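PDB 3P2Y: alanine dehydrogenase/pyridine nucleotide transhydrogenase, which probably takes part in hydride transfer between NADH and NADP coupled to proton pumping across the membrane, as a transhydrogenase alpha subunit. Local coordinates for residues 259-271 with 283-297. Residues are numbered along the deposited sequence; the frame is centred on the assembly and turned at random. Where two conformers were deposited one is given.
Sequences LEDAITKFDIVIT and LVTAAAATGMQPGSV. With NA (sodium ion), chain E.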
ATOM      1  N   LEU A 259       4.327 -13.663 -25.045  1.00 22.70           N
ATOM      2  CA  LEU A 259       3.702 -13.066 -23.840  1.00 21.95           C
ATOM      3  C   LEU A 259       4.326 -13.656 -22.570  1.00 21.28           C
ATOM      4  O   LEU A 259       4.721 -12.928 -21.660  1.00 19.38           O
ATOM      5  CB  LEU A 259       2.182 -13.258 -23.846  1.00 21.77           C
ATOM      6  CG  LEU A 259       1.416 -12.688 -22.636  1.00 21.58           C
ATOM      7  CD1 LEU A 259       1.773 -11.192 -22.425  1.00 21.02           C
ATOM      8  CD2 LEU A 259      -0.086 -12.882 -22.774  1.00 22.59           C
ATOM      9  N   GLU A 260       4.441 -14.983 -22.526  1.00 21.89           N
ATOM     10  CA  GLU A 260       5.068 -15.653 -21.383  1.00 22.79           C
ATOM     11  C   GLU A 260       6.473 -15.094 -21.111  1.00 22.73           C
ATOM     12  O   GLU A 260       6.801 -14.758 -19.972  1.00 22.13           O
ATOM     13  CB  GLU A 260       5.096 -17.182 -21.616  1.00 23.95           C
ATOM     14  CG  GLU A 260       5.614 -17.993 -20.437  1.00 27.18           C
ATOM     15  CD  GLU A 260       5.494 -19.492 -20.681  1.00 30.71           C
ATOM     16  OE1 GLU A 260       4.358 -20.029 -20.598  1.00 29.77           O
ATOM     17  OE2 GLU A 260       6.544 -20.106 -20.974  1.00 33.54           O
ATOM     18  N   ASP A 261       7.298 -14.973 -22.153  1.00 22.61           N
ATOM     19  CA  ASP A 261       8.657 -14.439 -22.013  1.00 23.12           C
ATOM     20  C   ASP A 261       8.662 -12.993 -21.539  1.00 21.56           C
ATOM     21  O   ASP A 261       9.485 -12.601 -20.698  1.00 21.22           O
ATOM     22  CB  ASP A 261       9.414 -14.491 -23.348  1.00 25.07           C
ATOM     23  CG  ASP A 261       9.729 -15.908 -23.802  1.00 29.66           C
ATOM     24  OD1 ASP A 261       9.618 -16.862 -22.995  1.00 33.76           O
ATOM     25  OD2 ASP A 261      10.091 -16.064 -24.995  1.00 36.21           O
ATOM     26  N   ALA A 262       7.753 -12.193 -22.089  1.00 19.64           N
ATOM     27  CA  ALA A 262       7.698 -10.797 -21.707  1.00 18.86           C
ATOM     28  C   ALA A 262       7.406 -10.673 -20.209  1.00 17.31           C
ATOM     29  O   ALA A 262       8.074  -9.903 -19.525  1.00 17.35           O
ATOM     30  CB  ALA A 262       6.693 -10.052 -22.523  1.00 18.94           C
ATOM     31  N   ILE A 263       6.444 -11.445 -19.708  1.00 16.66           N
ATOM     32  CA  ILE A 263       6.047 -11.378 -18.273  1.00 16.50           C
ATOM     33  C   ILE A 263       7.231 -11.588 -17.326  1.00 16.73           C
ATOM     34  O   ILE A 263       7.349 -10.917 -16.280  1.00 15.75           O
ATOM     35  CB  ILE A 263       4.899 -12.359 -17.958  1.00 16.50           C
ATOM     36  CG1 ILE A 263       3.594 -11.913 -18.639  1.00 15.92           C
ATOM     37  CG2 ILE A 263       4.709 -12.557 -16.427  1.00 15.88           C
ATOM     38  CD1 ILE A 263       2.590 -13.059 -18.814  1.00 15.00           C
ATOM     39  N   THR A 264       8.138 -12.496 -17.700  1.00 16.74           N
ATOM     40  CA  THR A 264       9.256 -12.833 -16.813  1.00 17.54           C
ATOM     41  C   THR A 264      10.142 -11.649 -16.516  1.00 17.19           C
ATOM     42  O   THR A 264      10.872 -11.672 -15.524  1.00 17.81           O
ATOM     43  CB  THR A 264      10.151 -13.995 -17.390  1.00 18.58           C
ATOM     44  OG1 THR A 264      10.879 -13.547 -18.549  1.00 17.80           O
ATOM     45  CG2 THR A 264       9.296 -15.185 -17.728  1.00 20.02           C
ATOM     46  N   LYS A 265      10.064 -10.609 -17.358  1.00 16.07           N
ATOM     47  CA  LYS A 265      10.953  -9.440 -17.261  1.00 16.22           C
ATOM     48  C   LYS A 265      10.482  -8.363 -16.270  1.00 15.29           C
ATOM     49  O   LYS A 265      11.220  -7.414 -16.005  1.00 15.24           O
ATOM     50  CB  LYS A 265      11.151  -8.736 -18.609  1.00 18.04           C
ATOM     51  CG  LYS A 265      11.582  -9.621 -19.782  1.00 21.14           C
ATOM     52  CD  LYS A 265      12.822 -10.428 -19.456  1.00 29.07           C
ATOM     53  CE  LYS A 265      13.421 -11.019 -20.733  1.00 33.04           C
ATOM     54  NZ  LYS A 265      14.595 -11.880 -20.402  1.00 36.93           N
ATOM     55  N   PHE A 266       9.291  -8.514 -15.720  1.00 13.50           N
ATOM     56  CA  PHE A 266       8.686  -7.415 -14.934  1.00 12.08           C
ATOM     57  C   PHE A 266       8.702  -7.668 -13.436  1.00 11.89           C
ATOM     58  O   PHE A 266       8.608  -8.829 -13.000  1.00 12.43           O
ATOM     59  CB  PHE A 266       7.255  -7.166 -15.405  1.00 11.65           C
ATOM     60  CG  PHE A 266       7.195  -6.501 -16.748  1.00 11.95           C
ATOM     61  CD1 PHE A 266       7.196  -5.122 -16.846  1.00 11.66           C
ATOM     62  CD2 PHE A 266       7.185  -7.276 -17.910  1.00 12.60           C
ATOM     63  CE1 PHE A 266       7.160  -4.502 -18.114  1.00 12.43           C
ATOM     64  CE2 PHE A 266       7.175  -6.678 -19.174  1.00 15.24           C
ATOM     65  CZ  PHE A 266       7.165  -5.298 -19.272  1.00 13.73           C
ATOM     66  N   ASP A 267       8.788  -6.584 -12.659  1.00  9.30           N
ATOM     67  CA  ASP A 267       8.769  -6.681 -11.193  1.00  9.00           C
ATOM     68  C   ASP A 267       7.362  -6.729 -10.631  1.00  8.63           C
ATOM     69  O   ASP A 267       7.134  -7.306  -9.566  1.00  9.38           O
ATOM     70  CB  ASP A 267       9.554  -5.486 -10.589  1.00  8.44           C
ATOM     71  CG  ASP A 267      10.956  -5.401 -11.150  1.00 10.95           C
ATOM     72  OD1 ASP A 267      11.776  -6.293 -10.799  1.00 10.84           O
ATOM     73  OD2 ASP A 267      11.239  -4.459 -11.953  1.00 10.72           O
ATOM     74  N   ILE A 268       6.420  -6.082 -11.325  1.00  8.72           N
ATOM     75  CA  ILE A 268       5.029  -6.047 -10.881  1.00  8.86           C
ATOM     76  C   ILE A 268       4.205  -6.320 -12.118  1.00  9.47           C
ATOM     77  O   ILE A 268       4.403  -5.653 -13.126  1.00 10.46           O
ATOM     78  CB  ILE A 268       4.633  -4.670 -10.263  1.00  8.87           C
ATOM     79  CG1 ILE A 268       5.464  -4.420  -8.984  1.00 10.75           C
ATOM     80  CG2 ILE A 268       3.122  -4.681  -9.885  1.00  9.73           C
ATOM     81  CD1 ILE A 268       5.302  -3.030  -8.338  1.00 10.32           C
ATOM     82  N   VAL A 269       3.276  -7.288 -12.038  1.00  8.93           N
ATOM     83  CA  VAL A 269       2.383  -7.580 -13.153  1.00  9.37           C
ATOM     84  C   VAL A 269       0.961  -7.514 -12.604  1.00  9.35           C
ATOM     85  O   VAL A 269       0.627  -8.205 -11.606  1.00 10.78           O
ATOM     86  CB  VAL A 269       2.648  -9.000 -13.762  1.00 10.16           C
ATOM     87  CG1 VAL A 269       1.587  -9.322 -14.847  1.00 10.95           C
ATOM     88  CG2 VAL A 269       4.075  -9.089 -14.322  1.00  9.94           C
ATOM     89  N   ILE A 270       0.129  -6.674 -13.230  1.00  8.69           N
ATOM     90  CA  ILE A 270      -1.252  -6.507 -12.789  0.70  8.76           C
ATOM     91  C   ILE A 270      -2.132  -7.030 -13.909  1.00  9.60           C
ATOM     92  O   ILE A 270      -1.984  -6.616 -15.065  1.00  9.51           O
ATOM     93  CB  ILE A 270      -1.558  -5.016 -12.494  0.70  9.42           C
ATOM     94  CG1 ILE A 270      -0.601  -4.505 -11.406  0.70 10.91           C
ATOM     95  CG2 ILE A 270      -3.031  -4.833 -12.094  0.70  8.88           C
ATOM     96  CD1 ILE A 270      -0.670  -3.034 -11.110  0.70 11.84           C
ATOM     97  N   THR A 271      -3.034  -7.956 -13.572  1.00  9.23           N
ATOM     98  CA  THR A 271      -3.900  -8.551 -14.602  1.00 10.36           C
ATOM     99  C   THR A 271      -5.351  -8.177 -14.325  1.00 10.93           C
ATOM    100  O   THR A 271      -5.803  -8.227 -13.172  1.00 11.06           O
ATOM    101  CB  THR A 271      -3.735 -10.100 -14.678  1.00 10.74           C
ATOM    102  OG1 THR A 271      -4.298 -10.705 -13.507  1.00  9.83           O
ATOM    103  CG2 THR A 271      -2.241 -10.475 -14.741  1.00 13.11           C
ATOM    104  N   LEU A 283      -3.931 -15.432 -18.702  1.00 23.41           N
ATOM    105  CA  LEU A 283      -2.904 -14.575 -19.297  1.00 22.15           C
ATOM    106  C   LEU A 283      -1.505 -14.826 -18.754  1.00 21.31           C
ATOM    107  O   LEU A 283      -0.511 -14.469 -19.409  1.00 22.11           O
ATOM    108  CB  LEU A 283      -3.260 -13.098 -19.083  1.00 21.90           C
ATOM    109  CG  LEU A 283      -4.611 -12.584 -19.601  1.00 23.44           C
ATOM    110  CD1 LEU A 283      -4.896 -11.201 -19.006  1.00 24.20           C
ATOM    111  CD2 LEU A 283      -4.608 -12.517 -21.112  1.00 26.76           C
ATOM    112  N   VAL A 284      -1.426 -15.374 -17.543  1.00 19.12           N
ATOM    113  CA  VAL A 284      -0.145 -15.611 -16.884  1.00 17.83           C
ATOM    114  C   VAL A 284      -0.101 -17.097 -16.545  1.00 18.58           C
ATOM    115  O   VAL A 284      -0.738 -17.552 -15.587  1.00 18.44           O
ATOM    116  CB  VAL A 284       0.018 -14.752 -15.606  1.00 16.99           C
ATOM    117  CG1 VAL A 284       1.341 -15.070 -14.868  1.00 16.50           C
ATOM    118  CG2 VAL A 284      -0.062 -13.229 -15.948  1.00 13.01           C
ATOM    119  N   THR A 285       0.655 -17.846 -17.338  1.00 19.28           N
ATOM    120  CA  THR A 285       0.820 -19.286 -17.092  1.00 20.21           C
ATOM    121  C   THR A 285       1.672 -19.498 -15.854  1.00 19.94           C
ATOM    122  O   THR A 285       2.387 -18.590 -15.401  1.00 18.84           O
ATOM    123  CB  THR A 285       1.560 -19.959 -18.274  1.00 20.42           C
ATOM    124  OG1 THR A 285       2.850 -19.352 -18.419  1.00 20.05           O
ATOM    125  CG2 THR A 285       0.768 -19.824 -19.574  1.00 21.83           C
ATOM    126  N   ALA A 286       1.638 -20.725 -15.327  1.00 20.58           N
ATOM    127  CA  ALA A 286       2.545 -21.102 -14.252  1.00 20.96           C
ATOM    128  C   ALA A 286       4.013 -20.802 -14.596  1.00 21.05           C
ATOM    129  O   ALA A 286       4.743 -20.283 -13.749  1.00 21.13           O
ATOM    130  CB  ALA A 286       2.363 -22.579 -13.901  1.00 21.71           C
ATOM    131  N   ALA A 287       4.439 -21.134 -15.822  1.00 21.28           N
ATOM    132  CA  ALA A 287       5.822 -20.900 -16.267  1.00 21.89           C
ATOM    133  C   ALA A 287       6.199 -19.415 -16.292  1.00 21.27           C
ATOM    134  O   ALA A 287       7.325 -19.044 -15.934  1.00 21.58           O
ATOM    135  CB  ALA A 287       6.049 -21.505 -17.636  1.00 22.63           C
ATOM    136  N   ALA A 288       5.269 -18.580 -16.751  1.00 20.24           N
ATOM    137  CA  ALA A 288       5.490 -17.124 -16.799  1.00 19.76           C
ATOM    138  C   ALA A 288       5.753 -16.589 -15.397  1.00 19.90           C
ATOM    139  O   ALA A 288       6.747 -15.895 -15.179  1.00 20.40           O
ATOM    140  CB  ALA A 288       4.286 -16.408 -17.418  1.00 18.96           C
ATOM    141  N   ALA A 289       4.885 -16.955 -14.447  1.00 19.97           N
ATOM    142  CA  ALA A 289       5.011 -16.486 -13.063  1.00 20.36           C
ATOM    143  C   ALA A 289       6.308 -16.986 -12.447  1.00 20.71           C
ATOM    144  O   ALA A 289       7.031 -16.227 -11.816  1.00 19.91           O
ATOM    145  CB  ALA A 289       3.819 -16.929 -12.216  1.00 20.06           C
ATOM    146  N   THR A 290       6.603 -18.265 -12.665  1.00 22.13           N
ATOM    147  CA  THR A 290       7.794 -18.919 -12.122  1.00 23.69           C
ATOM    148  C   THR A 290       9.089 -18.321 -12.658  1.00 23.32           C
ATOM    149  O   THR A 290      10.120 -18.318 -11.958  1.00 24.01           O
ATOM    150  CB  THR A 290       7.740 -20.448 -12.453  1.00 24.10           C
ATOM    151  OG1 THR A 290       6.561 -20.985 -11.866  1.00 27.45           O
ATOM    152  CG2 THR A 290       8.937 -21.190 -11.918  1.00 27.57           C
ATOM    153  N   GLY A 291       9.027 -17.824 -13.891  1.00 22.17           N
ATOM    154  CA  GLY A 291      10.178 -17.211 -14.566  1.00 20.43           C
ATOM    155  C   GLY A 291      10.478 -15.781 -14.121  1.00 19.11           C
ATOM    156  O   GLY A 291      11.520 -15.229 -14.483  1.00 18.26           O
ATOM    157  N   MET A 292       9.566 -15.168 -13.355  1.00 17.55           N
ATOM    158  CA  MET A 292       9.805 -13.825 -12.809  1.00 16.26           C
ATOM    159  C   MET A 292      10.879 -13.868 -11.705  1.00 16.51           C
ATOM    160  O   MET A 292      11.125 -14.916 -11.081  1.00 16.91           O
ATOM    161  CB  MET A 292       8.498 -13.215 -12.272  1.00 15.52           C
ATOM    162  CG  MET A 292       7.448 -12.991 -13.375  1.00 15.01           C
ATOM    163  SD  MET A 292       5.775 -12.623 -12.762  1.00 15.18           S
ATOM    164  CE  MET A 292       6.032 -11.044 -11.939  1.00 15.56           C
ATOM    165  N   GLN A 293      11.552 -12.748 -11.501  1.00 15.77           N
ATOM    166  CA  GLN A 293      12.611 -12.681 -10.496  1.00 17.03           C
ATOM    167  C   GLN A 293      12.015 -12.805  -9.102  1.00 15.64           C
ATOM    168  O   GLN A 293      10.892 -12.363  -8.868  1.00 14.41           O
ATOM    169  CB  GLN A 293      13.398 -11.369 -10.619  1.00 18.10           C
ATOM    170  CG  GLN A 293      14.337 -11.330 -11.839  1.00 24.72           C
ATOM    171  CD  GLN A 293      15.408 -12.428 -11.809  1.00 31.81           C
ATOM    172  OE1 GLN A 293      16.158 -12.564 -10.835  1.00 35.47           O
ATOM    173  NE2 GLN A 293      15.478 -13.217 -12.876  1.00 33.30           N
ATOM    174  N   PRO A 294      12.776 -13.383  -8.156  1.00 15.44           N
ATOM    175  CA  PRO A 294      12.310 -13.425  -6.770  1.00 14.28           C
ATOM    176  C   PRO A 294      11.875 -12.041  -6.287  1.00 12.19           C
ATOM    177  O   PRO A 294      12.527 -11.054  -6.632  1.00 12.34           O
ATOM    178  CB  PRO A 294      13.564 -13.867  -5.991  1.00 14.61           C
ATOM    179  CG  PRO A 294      14.305 -14.738  -6.977  1.00 17.72           C
ATOM    180  CD  PRO A 294      14.097 -14.031  -8.326  1.00 17.25           C
ATOM    181  N   GLY A 295      10.805 -11.992  -5.491  1.00 11.44           N
ATOM    182  CA  GLY A 295      10.299 -10.728  -4.931  1.00 10.52           C
ATOM    183  C   GLY A 295       9.396  -9.938  -5.870  1.00 10.16           C
ATOM    184  O   GLY A 295       8.805  -8.905  -5.464  1.00  9.80           O
ATOM    185  N   SER A 296       9.265 -10.417  -7.106  1.00  9.56           N
ATOM    186  CA  SER A 296       8.291  -9.845  -8.056  1.00  9.55           C
ATOM    187  C   SER A 296       6.879 -10.173  -7.589  1.00  9.55           C
ATOM    188  O   SER A 296       6.689 -11.070  -6.752  1.00 10.20           O
ATOM    189  CB  SER A 296       8.532 -10.376  -9.472  1.00  9.71           C
ATOM    190  OG  SER A 296       9.867 -10.093  -9.895  1.00 10.39           O
ATOM    191  N   VAL A 297       5.888  -9.416  -8.049  1.00  9.03           N
ATOM    192  CA  VAL A 297       4.510  -9.633  -7.586  1.00  8.69           C
ATOM    193  C   VAL A 297       3.570  -9.680  -8.785  1.00  9.11           C
ATOM    194  O   VAL A 297       3.692  -8.861  -9.699  1.00 10.30           O
ATOM    195  CB  VAL A 297       4.021  -8.451  -6.672  1.00  8.44           C
ATOM    196  CG1 VAL A 297       2.588  -8.683  -6.167  1.00  8.50           C
ATOM    197  CG2 VAL A 297       4.953  -8.247  -5.446  1.00  8.48           C
TER
HETATM  198 NA    NA E 364      13.628  -6.713 -15.137  1.00 32.73          NA
HETATM  199  O   HOH W   1      10.884 -10.421 -13.130  1.00 14.83           O
HETATM  200  O   HOH W   2      13.326 -12.831 -14.888  1.00 36.74           O
HETATM  201  O   HOH W   3       8.104  -6.683  -6.914  1.00 13.81           O
HETATM  202  O   HOH W   4      12.670  -4.949 -14.061  1.00 26.85           O
HETATM  203  O   HOH W   5      12.525  -8.251 -12.821  1.00 30.55           O
HETATM  204  O   HOH W   6      14.403  -9.195 -15.642  1.00 54.12           O
HETATM  205  O   HOH W   7      12.916  -5.192 -17.256  1.00 41.82           O
HETATM  206  O   HOH W   8      15.394  -6.125 -13.464  1.00 45.15           O
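Thr285 OG1 is gripped from two directions at the start of helix 286-290: it donates to Glu260 OE1 at 2.7 Å and accepts from Ala288 N at 3.0 Å, the N-cap bond of that helix. The hydroxyl meets the carboxylate from above its plane, 40° out of it. Glu260 gets there with its chain extended, and on the way lays CG against Ala288 CB. Next along the interface Ile263 splits its branches: CD1 rests on Val284 CG2, while CG2 touches both Ala288 CB and Met292 SD. Met292 bends at its last torsion (chi3 65°), which brings CE to 3.7 Å from Val269 CG2, next to Phe266 O. Thr264 lays CB against Gly291 O, 3.4 Å away, and turns CG2 toward Ala288 O. Two waters stitch the loops together: one joins Thr264 O and Phe266 O to Gln293 N, the other Thr264 O to Gly291 O and Gln293 NE2. Beyond them the strands pair in parallel, Val297 N donating to Asp267 O (2.9 Å) and Val269 N to Val297 O (2.8 Å). Arg170 bridges the two segments, in a salt bridge with Asp267 OD1 and hydrogen-bonded to Ser296 OG, while Asp267 OD2 accepts from Ser186 N on the neighbouring strand 186-190. The contact belongs to the beta-alpha-beta unit of strand 268-271, helix 286-290 and strand 297-300, in a Rossmann-type sheet; the last turn of helix 249-263, residues 259-263, runs 23° from parallel to helix 286-290, and strand 186-190 flanks strand 268-271 across from strand 297-300.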